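Local coordinates for protein 0.19 alpha-amylase inhibitor (Triticum aestivum, PDB 1HSS) that inhibits alpha-amylases, working as a homodimer of a disulfide-rich subunit in the cereal trypsin/alpha-amylase inhibitor family and counting among the wheat allergens, at residues A[15-20]-A[54-59]; A[90-95]-A[116-121]; A[22-27]-A[78-83]; A[48-53]-A[100-105]; A[26-31]-A[86-91]. All blocks are in the same frame, centred on the assembly; numbering follows the deposited sequence.

Interactions 1, 2 and 5 are buried, whereas interactions 3 and 4 are only partly so, lying on opposite sides of the chain's centre. Helix 53-67 is met by the loop ahead of helix 20-27 in interaction 1, a few ångströms from the centre. Helix 85-92 serves both interaction 2 and interaction 5, which share L90 and T91; interactions 3 and 5 share the end of helix 20-27 and are joined by the C28-C83 disulfide. Chemistry follows place: interaction 2 is methyl against methyl, interactions 1 and 5 add bridging waters, and interactions 3 and 4 use arginines bonded to backbone carbonyls. Interactions 2, 4 and 5, and interaction 3 through Q27, also reach the second subunit.

Interaction 1 of 5, residues A[15-20]-A[54-59]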
# COMPACT_ATOMS: atom_id res chain seq x y z
N PRO A 15 -0.80 8.46 -22.06
CA PRO A 15 -1.21 7.53 -21.00
C PRO A 15 -0.32 7.59 -19.78
O PRO A 15 0.87 7.83 -19.88
CB PRO A 15 -1.12 6.16 -21.68
CG PRO A 15 -0.16 6.35 -22.77
CD PRO A 15 -0.40 7.74 -23.27
N ALA A 16 -0.96 7.53 -18.62
CA ALA A 16 -0.33 7.88 -17.36
C ALA A 16 0.65 6.78 -16.94
O ALA A 16 0.43 5.61 -17.24
CB ALA A 16 -1.40 8.11 -16.28
N LEU A 17 1.81 7.18 -16.43
CA LEU A 17 2.74 6.26 -15.77
C LEU A 17 2.97 4.93 -16.50
O LEU A 17 2.79 3.86 -15.93
CB LEU A 17 2.27 5.96 -14.34
CG LEU A 17 1.91 7.20 -13.54
CD1 LEU A 17 1.29 6.80 -12.24
CD2 LEU A 17 3.13 8.04 -13.31
N PRO A 18 3.51 4.99 -17.73
CA PRO A 18 3.83 3.80 -18.52
C PRO A 18 4.70 2.79 -17.75
O PRO A 18 4.48 1.58 -17.83
CB PRO A 18 4.57 4.36 -19.72
CG PRO A 18 4.10 5.74 -19.83
CD PRO A 18 3.91 6.22 -18.44
N ALA A 19 5.65 3.31 -16.98
CA ALA A 19 6.61 2.48 -16.26
C ALA A 19 5.99 1.78 -15.07
O ALA A 19 6.54 0.82 -14.55
CB ALA A 19 7.76 3.32 -15.82
N CYS A 20 4.86 2.29 -14.60
CA CYS A 20 4.25 1.72 -13.41
C CYS A 20 3.30 0.59 -13.75
O CYS A 20 2.92 -0.18 -12.88
CB CYS A 20 3.52 2.80 -12.60
SG CYS A 20 4.63 4.07 -11.93
N CYS A 54 -1.87 10.82 -7.02
CA CYS A 54 -3.01 9.89 -6.96
C CYS A 54 -3.89 9.96 -8.19
O CYS A 54 -4.54 8.97 -8.55
CB CYS A 54 -3.88 10.20 -5.75
SG CYS A 54 -3.06 9.80 -4.20
N GLY A 55 -3.99 11.16 -8.74
CA GLY A 55 -4.65 11.36 -10.01
C GLY A 55 -4.00 10.67 -11.20
O GLY A 55 -4.70 10.04 -12.00
N ALA A 56 -2.67 10.76 -11.29
CA ALA A 56 -1.90 9.97 -12.26
C ALA A 56 -2.13 8.46 -12.13
O ALA A 56 -2.34 7.78 -13.14
CB ALA A 56 -0.45 10.27 -12.14
N LEU A 57 -2.17 7.96 -10.90
CA LEU A 57 -2.41 6.54 -10.63
C LEU A 57 -3.84 6.10 -10.98
O LEU A 57 -4.03 5.03 -11.55
CB LEU A 57 -2.10 6.21 -9.16
CG LEU A 57 -0.62 6.01 -8.83
CD1 LEU A 57 -0.40 6.09 -7.35
CD2 LEU A 57 -0.15 4.68 -9.37
N TYR A 58 -4.83 6.91 -10.63
CA TYR A 58 -6.23 6.65 -11.00
C TYR A 58 -6.40 6.53 -12.52
O TYR A 58 -6.97 5.56 -13.02
CB TYR A 58 -7.10 7.78 -10.45
CG TYR A 58 -8.54 7.44 -10.40
CD1 TYR A 58 -9.35 7.58 -11.52
CD2 TYR A 58 -9.12 6.98 -9.24
CE1 TYR A 58 -10.70 7.26 -11.49
CE2 TYR A 58 -10.46 6.65 -9.19
CZ TYR A 58 -11.26 6.79 -10.32
OH TYR A 58 -12.61 6.48 -10.29
N SER A 59 -5.83 7.50 -13.24
CA SER A 59 -5.82 7.53 -14.70
C SER A 59 -5.18 6.28 -15.30
O SER A 59 -5.69 5.72 -16.26
CB SER A 59 -5.06 8.78 -15.19
OG SER A 59 -4.90 8.81 -16.60
O HOH W 1 -3.78 7.13 -18.73
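Water 1 is held between the backbone N of A16 and the hydroxyl of S59. It accepts the amide proton of A16 N at 2.9 Å and lies equally far, 2.9 Å, from S59 OG. The S59 hydroxyl is presented by a chi1 of 174°, which sets OG anti to its own backbone N. Beside the water, the methyl of A16 is directed toward helix 53-67. A16 CB rests 3.3 Å from A56 O, and it also touches S59 OG at 3.6 Å, so one methyl lies against two oxygens of the helix surface.

Next along the loop comes L17, whose backbone adopts a left-handed helical conformation (phi 45°, psi 62°). Its side chain is directed toward the helix. CG stands anti to the carbonyl carbon, and CD1 does most of the touching. It lies 3.9 Å from A56 CB and 3.8 Å from L57 CD2, with the two leucine side chains crossing at a slant. Although L57 starts out away from the loop, its CD2 comes back to meet L17.

The loop closes just beyond, where C20 N bonds to L17 O at 2.9 Å as helix 20-27 begins. C20 is joined to C41 and C54 to C115, so disulfides tie both segments to other parts of this helical, cystine-rich fold of the prolamin clan. L17 also packs on L45 of helix 35-46, and A56 on F12. The direct contact is thus made by methyls and aliphatic carbons, with two oxygens among their neighbours, and the A16 amide is joined to the helix through water.

Interaction 2 of 5, residues A[90-95]-A[116-121]; sequences LTAASI and KDVAAY
Methyl groups make most of the direct contact between A93 and A119 and between A92 and V118. A93 CB meets A119 CB at 3.7 Å, methyl to methyl, and also lies close to the backbone N of A119. V118 supplies the branched partner. Its CG1, anti to the backbone N at a chi1 of 178°, reaches A92 CB at 3.8 Å and the backbone N of A93 at 3.7 Å. L90 adds a lighter touch: its side chain leaves pointing away, but CD1 turns back to within 4.4 Å of A119 CB.

Small side chains let the backbones come close, with CA atoms 5.1 Å apart both for L90 and A119 and for A93 and V118. This is how the short helix 116-119, which follows the last cysteine of the chain, C115, is laid against the end of helix 85-92 in the mainly helical amylase-inhibitor fold. V118 also packs on Y58 of helix 53-67, so it touches both helices.

Polar bonds belong to each segment or to its neighbours. A type I turn runs from A92 to I95, closed by a weak bond from I95 N to A92 O; S94 N bonds to T91 O at 3.0 Å. The hydroxyl of S94 lies near both L90 O and T91 O, and which of the two its proton serves is not settled. A93 and C115 are joined by a backbone hydrogen bond, while Y121 OH reaches D62.

Packing between subunits takes over from there: A119 lies against L90 of the second subunit, L90 against V114 of that subunit, and S94 against its own counterpart.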
# COMPACT_ATOMS: atom_id res chain seq x y z
N LEU A 90 -6.00 -2.15 -4.50
CA LEU A 90 -5.24 -1.94 -3.28
C LEU A 90 -3.76 -1.76 -3.57
O LEU A 90 -3.09 -0.97 -2.91
CB LEU A 90 -5.42 -3.12 -2.36
CG LEU A 90 -5.81 -2.80 -0.93
CD1 LEU A 90 -7.05 -1.92 -0.91
CD2 LEU A 90 -6.06 -4.10 -0.19
N THR A 91 -3.23 -2.51 -4.54
CA THR A 91 -1.81 -2.39 -4.95
C THR A 91 -1.52 -1.05 -5.67
O THR A 91 -0.63 -0.28 -5.28
CB THR A 91 -1.41 -3.58 -5.88
OG1 THR A 91 -1.69 -4.81 -5.21
CG2 THR A 91 0.06 -3.53 -6.26
N ALA A 92 -2.39 -0.70 -6.60
CA ALA A 92 -2.27 0.58 -7.27
C ALA A 92 -2.33 1.77 -6.28
O ALA A 92 -1.53 2.71 -6.39
CB ALA A 92 -3.37 0.69 -8.34
N ALA A 93 -3.17 1.67 -5.25
CA ALA A 93 -3.34 2.72 -4.23
C ALA A 93 -2.09 2.97 -3.38
O ALA A 93 -1.98 4.00 -2.70
CB ALA A 93 -4.53 2.37 -3.31
N SER A 94 -1.14 2.03 -3.36
CA SER A 94 -0.00 2.15 -2.46
C SER A 94 1.35 2.10 -3.17
O SER A 94 2.40 2.03 -2.53
CB SER A 94 -0.07 1.04 -1.41
OG SER A 94 -0.15 -0.21 -2.06
N ILE A 95 1.33 2.27 -4.49
CA ILE A 95 2.57 2.30 -5.29
C ILE A 95 3.45 3.50 -4.92
O ILE A 95 4.67 3.40 -4.79
CB ILE A 95 2.24 2.34 -6.80
CG1 ILE A 95 1.72 0.98 -7.26
CG2 ILE A 95 3.48 2.76 -7.60
CD1 ILE A 95 1.35 0.93 -8.73
N LYS A 116 -6.48 6.88 -1.40
CA LYS A 116 -7.79 6.28 -1.09
C LYS A 116 -8.81 6.32 -2.23
O LYS A 116 -9.65 5.42 -2.37
CB LYS A 116 -8.40 6.91 0.17
CG LYS A 116 -8.82 8.35 0.02
CD LYS A 116 -9.33 8.89 1.34
CE LYS A 116 -9.56 10.39 1.29
NZ LYS A 116 -10.84 10.75 0.61
N ASP A 117 -8.69 7.32 -3.10
CA ASP A 117 -9.53 7.42 -4.29
C ASP A 117 -9.28 6.27 -5.29
O ASP A 117 -10.22 5.65 -5.76
CB ASP A 117 -9.33 8.80 -4.97
CG ASP A 117 -7.83 9.13 -5.26
OD1 ASP A 117 -6.96 8.96 -4.37
OD2 ASP A 117 -7.56 9.68 -6.36
N VAL A 118 -8.01 5.87 -5.41
CA VAL A 118 -7.62 4.74 -6.25
C VAL A 118 -8.03 3.39 -5.63
O VAL A 118 -8.39 2.46 -6.36
CB VAL A 118 -6.09 4.75 -6.50
CG1 VAL A 118 -5.66 3.54 -7.32
CG2 VAL A 118 -5.69 6.04 -7.19
N ALA A 119 -7.97 3.28 -4.31
CA ALA A 119 -8.42 2.07 -3.61
C ALA A 119 -9.94 1.83 -3.73
O ALA A 119 -10.43 0.70 -3.60
CB ALA A 119 -8.02 2.14 -2.14
N ALA A 120 -10.68 2.89 -4.01
CA ALA A 120 -12.12 2.81 -4.15
C ALA A 120 -12.62 2.80 -5.60
O ALA A 120 -13.81 2.91 -5.85
CB ALA A 120 -12.75 3.95 -3.40
N TYR A 121 -11.71 2.74 -6.55
CA TYR A 121 -12.05 2.62 -7.97
C TYR A 121 -13.14 1.55 -8.24
O TYR A 121 -13.15 0.50 -7.60
CB TYR A 121 -10.75 2.31 -8.75
CG TYR A 121 -10.88 2.21 -10.25
CD1 TYR A 121 -11.24 1.00 -10.84
CD2 TYR A 121 -10.70 3.31 -11.06
CE1 TYR A 121 -11.42 0.90 -12.18
CE2 TYR A 121 -10.89 3.23 -12.41
CZ TYR A 121 -11.25 2.02 -12.96
OH TYR A 121 -11.48 1.90 -14.32

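Interaction 3 of 5, residues A[22-27]-A[78-83]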
# COMPACT_ATOMS: atom_id res chain seq x y z
N PRO A 22 3.80 -2.09 -15.71
CA PRO A 22 4.43 -3.40 -15.48
C PRO A 22 4.69 -3.71 -14.01
O PRO A 22 4.63 -4.85 -13.59
CB PRO A 22 5.72 -3.31 -16.30
CG PRO A 22 5.94 -1.85 -16.52
CD PRO A 22 4.57 -1.31 -16.69
N LEU A 23 4.99 -2.69 -13.21
CA LEU A 23 5.13 -2.85 -11.78
C LEU A 23 3.85 -3.40 -11.16
O LEU A 23 3.90 -4.37 -10.41
CB LEU A 23 5.46 -1.51 -11.15
CG LEU A 23 5.50 -1.58 -9.62
CD1 LEU A 23 6.65 -2.46 -9.21
CD2 LEU A 23 5.66 -0.19 -9.02
N LEU A 24 2.72 -2.76 -11.44
CA LEU A 24 1.41 -3.16 -10.92
C LEU A 24 1.01 -4.61 -11.30
O LEU A 24 0.47 -5.34 -10.48
CB LEU A 24 0.34 -2.16 -11.39
CG LEU A 24 -1.11 -2.49 -11.04
CD1 LEU A 24 -1.28 -2.73 -9.53
CD2 LEU A 24 -2.00 -1.37 -11.51
N ARG A 25 1.34 -5.03 -12.51
CA ARG A 25 1.08 -6.40 -12.96
C ARG A 25 1.92 -7.47 -12.29
O ARG A 25 1.43 -8.59 -12.10
CB ARG A 25 1.25 -6.50 -14.47
CG ARG A 25 0.07 -5.94 -15.21
CD ARG A 25 -0.04 -6.60 -16.55
NE ARG A 25 0.47 -5.71 -17.58
CZ ARG A 25 -0.31 -4.96 -18.35
NH1 ARG A 25 -1.64 -5.17 -18.39
NH2 ARG A 25 0.24 -4.02 -19.13
N LEU A 26 3.16 -7.15 -11.94
CA LEU A 26 4.01 -8.01 -11.11
C LEU A 26 3.57 -8.05 -9.64
O LEU A 26 3.42 -9.12 -9.03
CB LEU A 26 5.47 -7.55 -11.18
CG LEU A 26 6.24 -7.72 -12.49
CD1 LEU A 26 7.51 -6.86 -12.48
CD2 LEU A 26 6.57 -9.19 -12.68
N GLN A 27 3.35 -6.88 -9.07
CA GLN A 27 2.94 -6.81 -7.70
C GLN A 27 1.61 -7.47 -7.41
O GLN A 27 1.45 -8.04 -6.35
CB GLN A 27 2.86 -5.38 -7.25
CG GLN A 27 4.20 -4.73 -7.06
CD GLN A 27 4.04 -3.38 -6.40
OE1 GLN A 27 4.57 -3.15 -5.31
NE2 GLN A 27 3.23 -2.52 -6.99
N GLY A 78 -8.02 -10.42 -19.48
CA GLY A 78 -8.19 -9.36 -18.49
C GLY A 78 -6.96 -8.47 -18.40
O GLY A 78 -5.88 -8.86 -18.84
N ALA A 79 -7.12 -7.28 -17.82
CA ALA A 79 -6.01 -6.33 -17.74
C ALA A 79 -4.92 -6.82 -16.77
O ALA A 79 -3.73 -6.49 -16.94
CB ALA A 79 -6.53 -4.95 -17.32
N PHE A 80 -5.30 -7.68 -15.83
CA PHE A 80 -4.40 -8.15 -14.78
C PHE A 80 -4.38 -9.67 -14.60
O PHE A 80 -5.22 -10.23 -13.90
CB PHE A 80 -4.76 -7.49 -13.46
CG PHE A 80 -4.76 -6.02 -13.55
CD1 PHE A 80 -3.56 -5.32 -13.53
CD2 PHE A 80 -5.93 -5.33 -13.84
CE1 PHE A 80 -3.52 -3.99 -13.82
CE2 PHE A 80 -5.90 -3.99 -14.13
CZ PHE A 80 -4.70 -3.32 -14.12
N PRO A 81 -3.44 -10.35 -15.29
CA PRO A 81 -3.40 -11.81 -15.35
C PRO A 81 -3.00 -12.42 -14.01
O PRO A 81 -1.99 -12.05 -13.43
CB PRO A 81 -2.36 -12.11 -16.44
CG PRO A 81 -2.19 -10.80 -17.19
CD PRO A 81 -2.40 -9.75 -16.14
N ARG A 82 -3.87 -13.28 -13.48
CA ARG A 82 -3.63 -13.95 -12.20
C ARG A 82 -3.81 -13.04 -10.98
O ARG A 82 -3.51 -13.44 -9.85
CB ARG A 82 -2.24 -14.60 -12.18
CG ARG A 82 -2.13 -15.88 -13.01
CD ARG A 82 -0.73 -16.05 -13.60
NE ARG A 82 -0.73 -15.95 -15.06
CZ ARG A 82 -0.06 -15.04 -15.76
NH1 ARG A 82 0.70 -14.14 -15.15
NH2 ARG A 82 -0.15 -15.03 -17.09
N CYS A 83 -4.45 -11.89 -11.20
CA CYS A 83 -4.76 -10.95 -10.13
C CYS A 83 -6.23 -10.77 -9.81
O CYS A 83 -7.06 -10.59 -10.70
CB CYS A 83 -4.17 -9.58 -10.42
SG CYS A 83 -2.38 -9.65 -10.47
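R25 reaches out from helix 20-27 to the backbone of A79, and its shape is what makes this possible. CG stands anti to the carbonyl carbon, and the chain then bends at chi3, swinging NE round. At the tip, NH1 gives a proton to A79 O over 2.9 Å. The acceptor lies close to the guanidinium plane, at its edge, and the donor in turn lies in the plane of the A79 carbonyl, although the N-H points somewhat off line at 143°.

On the way there the aliphatic part of the arginine passes F80 at about a right angle, R25 CG lying 4.0 Å from F80 CD1. R25 CD comes equally near, 4.0 Å, to CD of P81. The guanidinium and the phenyl ring are inclined 29° to one another.

L24 works one position earlier. With CG anti to the backbone N (chi1 175°), its CD2 approaches F80 CE1 at 3.8 Å, obliquely to the ring. F80 is closed in further by M64 and by Y65, whose ring meets it edge-to-face. A type II turn from F80 leads to C83, and the C28-C83 disulfide fastens this loop beside the helix end.

The arginine thus serves two purposes: its carbon chain packs on a buried phenylalanine, while its charged end, at the exposed margin, satisfies a loop carbonyl and would be expected to polarise it.

Interaction 4 of 5, residues A[48-53]-A[100-105]; sequences ISEWCR and RLPIVV
E50 O accepts the amide proton of V104 at 3.0 Å, with the donor well above the carbonyl plane, and the same oxygen takes a CA-H contact from I103 CA at 3.3 Å. Three residues further on, R53 NH2 bonds to P102 O at 3.0 Å, arriving in the carbonyl plane on a lone pair. L101 CG lies over one face of that guanidinium. V104 sends CG2 over one face of the W51 indole in a CH-pi arrangement, though the modelled separation is too short to trust, and its CG1 sits by E50 CB.

Further out, water 2 donates to both E50 OE1, at 2.7 Å, and I103 O, joining the carboxylate to the strand. R53 is folded back by bends at chi2 and chi3, and its NH1 makes a weak bond to I48 O. W51 N bonds to S49 OG at 3.0 Å, an ST turn that shapes the loop entering helix 53-67; C52, held by C6 through a disulfide, lies in it.

I103 also pairs with A112, which places the loop beside the short antiparallel sheet of strands 103-104 and 111-112 that accompanies the helices of this inhibitor.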
# COMPACT_ATOMS: atom_id res chain seq x y z
N ILE A 48 5.65 14.02 -10.88
CA ILE A 48 4.31 14.54 -10.71
C ILE A 48 4.21 15.13 -9.31
O ILE A 48 4.90 14.67 -8.40
CB ILE A 48 3.26 13.41 -10.92
CG1 ILE A 48 3.41 12.87 -12.35
CG2 ILE A 48 1.84 13.93 -10.66
CD1 ILE A 48 2.76 11.53 -12.60
N SER A 49 3.47 16.23 -9.17
CA SER A 49 3.35 16.91 -7.89
C SER A 49 2.60 16.06 -6.86
O SER A 49 1.77 15.23 -7.21
CB SER A 49 2.65 18.25 -8.08
OG SER A 49 1.34 18.24 -7.55
N GLU A 50 2.85 16.35 -5.59
CA GLU A 50 2.16 15.70 -4.46
C GLU A 50 0.64 15.68 -4.62
O GLU A 50 -0.04 14.78 -4.12
CB GLU A 50 2.48 16.44 -3.17
CG GLU A 50 3.70 15.95 -2.47
CD GLU A 50 3.92 16.62 -1.12
OE1 GLU A 50 2.94 17.14 -0.53
OE2 GLU A 50 5.08 16.58 -0.62
N TRP A 51 0.13 16.74 -5.24
CA TRP A 51 -1.30 16.92 -5.43
C TRP A 51 -1.89 16.03 -6.52
O TRP A 51 -3.07 15.73 -6.51
CB TRP A 51 -1.59 18.38 -5.74
CG TRP A 51 -1.25 19.29 -4.60
CD1 TRP A 51 -0.04 19.85 -4.33
CD2 TRP A 51 -2.16 19.78 -3.59
NE1 TRP A 51 -0.13 20.66 -3.22
CE2 TRP A 51 -1.42 20.63 -2.75
CE3 TRP A 51 -3.52 19.59 -3.33
CZ2 TRP A 51 -2.00 21.29 -1.65
CZ3 TRP A 51 -4.10 20.25 -2.23
CH2 TRP A 51 -3.33 21.09 -1.41
N CYS A 52 -1.06 15.62 -7.48
CA CYS A 52 -1.57 14.94 -8.66
C CYS A 52 -1.10 13.52 -8.80
O CYS A 52 -1.46 12.84 -9.76
CB CYS A 52 -1.19 15.71 -9.92
SG CYS A 52 -1.95 17.36 -9.97
N ARG A 53 -0.29 13.06 -7.85
CA ARG A 53 0.24 11.70 -7.90
C ARG A 53 -0.85 10.62 -7.84
O ARG A 53 -0.80 9.67 -8.60
CB ARG A 53 1.24 11.49 -6.75
CG ARG A 53 2.65 11.18 -7.18
CD ARG A 53 3.64 12.34 -6.97
NE ARG A 53 4.34 12.30 -5.70
CZ ARG A 53 5.40 13.05 -5.39
NH1 ARG A 53 6.15 13.64 -6.30
NH2 ARG A 53 5.78 13.11 -4.13
N ARG A 100 7.96 5.58 -1.48
CA ARG A 100 8.17 6.58 -0.43
C ARG A 100 7.93 8.02 -0.93
O ARG A 100 8.65 8.96 -0.55
CB ARG A 100 9.58 6.47 0.20
CG ARG A 100 10.28 5.14 -0.01
CD ARG A 100 10.18 4.22 1.17
NE ARG A 100 11.35 3.36 1.25
CZ ARG A 100 12.54 3.77 1.68
NH1 ARG A 100 12.69 4.99 2.20
NH2 ARG A 100 13.57 2.94 1.64
N LEU A 101 6.87 8.19 -1.71
CA LEU A 101 6.50 9.49 -2.25
C LEU A 101 5.19 9.91 -1.59
O LEU A 101 4.20 9.18 -1.63
CB LEU A 101 6.31 9.39 -3.77
CG LEU A 101 7.36 9.79 -4.83
CD1 LEU A 101 8.69 10.06 -4.22
CD2 LEU A 101 7.45 8.72 -5.89
N PRO A 102 5.20 11.04 -0.86
CA PRO A 102 3.96 11.52 -0.25
C PRO A 102 3.00 12.19 -1.23
O PRO A 102 3.37 12.61 -2.34
CB PRO A 102 4.45 12.50 0.84
CG PRO A 102 5.75 13.00 0.32
CD PRO A 102 6.36 11.85 -0.45
N ILE A 103 1.74 12.16 -0.86
CA ILE A 103 0.67 12.73 -1.66
C ILE A 103 -0.09 13.68 -0.73
O ILE A 103 0.10 13.63 0.48
CB ILE A 103 -0.24 11.59 -2.22
CG1 ILE A 103 -0.78 10.70 -1.10
CG2 ILE A 103 0.58 10.67 -3.11
CD1 ILE A 103 -2.20 11.02 -0.67
N VAL A 104 -0.84 14.65 -1.27
CA VAL A 104 -1.75 15.37 -0.39
C VAL A 104 -3.19 14.91 -0.58
O VAL A 104 -3.63 14.69 -1.71
CB VAL A 104 -1.60 16.91 -0.50
CG1 VAL A 104 -0.40 17.27 -1.32
CG2 VAL A 104 -2.86 17.53 -1.01
N VAL A 105 -3.80 14.53 0.54
CA VAL A 105 -5.05 13.77 0.56
C VAL A 105 -6.22 14.59 0.02
O VAL A 105 -7.06 14.08 -0.71
CB VAL A 105 -5.38 13.28 1.98
CG1 VAL A 105 -6.64 12.43 1.95
CG2 VAL A 105 -4.23 12.48 2.54
O HOH W 2 2.19 15.43 1.48

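Interaction 5 of 5, residues A[26-31]-A[86-91]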
# COMPACT_ATOMS: atom_id res chain seq x y z
N LEU A 26 3.16 -7.15 -11.94
CA LEU A 26 4.01 -8.01 -11.11
C LEU A 26 3.57 -8.05 -9.64
O LEU A 26 3.42 -9.12 -9.03
CB LEU A 26 5.47 -7.55 -11.18
CG LEU A 26 6.24 -7.72 -12.49
CD1 LEU A 26 7.51 -6.86 -12.48
CD2 LEU A 26 6.57 -9.19 -12.68
N GLN A 27 3.35 -6.88 -9.07
CA GLN A 27 2.94 -6.81 -7.70
C GLN A 27 1.61 -7.47 -7.41
O GLN A 27 1.45 -8.04 -6.35
CB GLN A 27 2.86 -5.38 -7.25
CG GLN A 27 4.20 -4.73 -7.06
CD GLN A 27 4.04 -3.38 -6.40
OE1 GLN A 27 4.57 -3.15 -5.31
NE2 GLN A 27 3.23 -2.52 -6.99
N CYS A 28 0.62 -7.34 -8.31
CA CYS A 28 -0.74 -7.78 -7.95
C CYS A 28 -0.95 -9.30 -7.81
O CYS A 28 -1.91 -9.73 -7.17
CB CYS A 28 -1.81 -7.16 -8.88
SG CYS A 28 -1.81 -7.71 -10.60
N ASN A 29 0.04 -10.09 -8.24
CA ASN A 29 0.08 -11.50 -7.86
C ASN A 29 1.34 -11.93 -7.11
O ASN A 29 1.68 -13.12 -7.07
CB ASN A 29 -0.11 -12.40 -9.09
CG ASN A 29 0.83 -12.07 -10.22
OD1 ASN A 29 0.49 -12.22 -11.39
ND2 ASN A 29 2.04 -11.63 -9.88
N GLY A 30 2.06 -10.97 -6.54
CA GLY A 30 3.15 -11.28 -5.63
C GLY A 30 4.43 -11.75 -6.29
O GLY A 30 5.26 -12.36 -5.62
N SER A 31 4.63 -11.45 -7.57
CA SER A 31 5.87 -11.81 -8.25
C SER A 31 6.98 -10.97 -7.72
O SER A 31 6.74 -9.92 -7.14
CB SER A 31 5.79 -11.59 -9.75
OG SER A 31 4.86 -12.46 -10.35
N GLU A 86 -9.77 -6.90 -6.09
CA GLU A 86 -9.57 -6.22 -4.81
C GLU A 86 -8.09 -5.87 -4.55
O GLU A 86 -7.77 -4.75 -4.16
CB GLU A 86 -10.11 -7.08 -3.66
CG GLU A 86 -11.24 -8.07 -4.02
CD GLU A 86 -10.75 -9.43 -4.58
OE1 GLU A 86 -10.07 -10.19 -3.85
OE2 GLU A 86 -11.12 -9.76 -5.74
N VAL A 87 -7.19 -6.84 -4.80
CA VAL A 87 -5.77 -6.63 -4.54
C VAL A 87 -5.15 -5.73 -5.61
O VAL A 87 -4.31 -4.90 -5.28
CB VAL A 87 -4.97 -7.97 -4.42
CG1 VAL A 87 -5.80 -9.04 -3.72
CG2 VAL A 87 -4.54 -8.44 -5.76
N VAL A 88 -5.68 -5.78 -6.83
CA VAL A 88 -5.24 -4.87 -7.88
C VAL A 88 -5.41 -3.40 -7.48
O VAL A 88 -4.45 -2.64 -7.53
CB VAL A 88 -5.99 -5.14 -9.24
CG1 VAL A 88 -5.79 -3.98 -10.22
CG2 VAL A 88 -5.46 -6.40 -9.88
N LYS A 89 -6.58 -3.01 -7.01
CA LYS A 89 -6.79 -1.59 -6.73
C LYS A 89 -6.18 -1.18 -5.40
O LYS A 89 -5.75 -0.05 -5.26
CB LYS A 89 -8.27 -1.19 -6.80
CG LYS A 89 -9.14 -1.91 -5.81
CD LYS A 89 -10.59 -1.45 -5.93
CE LYS A 89 -11.35 -2.30 -6.94
NZ LYS A 89 -10.61 -2.37 -8.24
N LEU A 90 -6.00 -2.15 -4.50
CA LEU A 90 -5.24 -1.94 -3.28
C LEU A 90 -3.76 -1.76 -3.57
O LEU A 90 -3.09 -0.97 -2.91
CB LEU A 90 -5.42 -3.12 -2.36
CG LEU A 90 -5.81 -2.80 -0.93
CD1 LEU A 90 -7.05 -1.92 -0.91
CD2 LEU A 90 -6.06 -4.10 -0.19
N THR A 91 -3.23 -2.51 -4.54
CA THR A 91 -1.81 -2.39 -4.95
C THR A 91 -1.52 -1.05 -5.67
O THR A 91 -0.63 -0.28 -5.28
CB THR A 91 -1.41 -3.58 -5.88
OG1 THR A 91 -1.69 -4.81 -5.21
CG2 THR A 91 0.06 -3.53 -6.26
O HOH W 3 0.01 -6.73 -4.33
O HOH W 4 2.03 -1.21 -4.32
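Two waters stand between Q27 and T91, one on each of two separate paths. Water 3 donates to Q27 O at 2.8 Å and to T91 OG1 at 2.7 Å. Water 4 donates to T91 O and accepts from Q27 NE2, the latter weakly. Between the two paths the methyl of T91 packs on the glutamine: CG2, anti to the backbone N, lies 3.5 Å from Q27 CB and also touches NE2. While accepting from water 3, the threonine hydroxyl donates to V87 O at 2.6 Å, a carbonyl that also takes the amide proton of T91 N. V87 O is thus gripped twice, the hydroxyl coming from above the carbonyl plane.

Helix 20-27 ends here in a Schellman motif. S31 N bonds to L26 O at 3.0 Å and G30 N to Q27 O, with G30 at the positive-phi C-prime position. Q27 O therefore receives one proton from its own chain and one from water 3, and the finished end of one helix is laid beside the V87-T91 part of helix 85-92.

C28 makes the apolar part of the contact. Its SG takes the crowded position between backbone N and carbonyl carbon (chi1 68°), from which it bonds to C83. V88 CG2 lies 3.9 Å from C28 CB and just as near its sulfur, so a valine methyl packs beside the disulfide. V87 CG2 comes to 3.3 Å from C28 O. The second subunit adjoins this region, where its Y113 OH is hydrogen-bonded to S31 O and its V114 packs on T91.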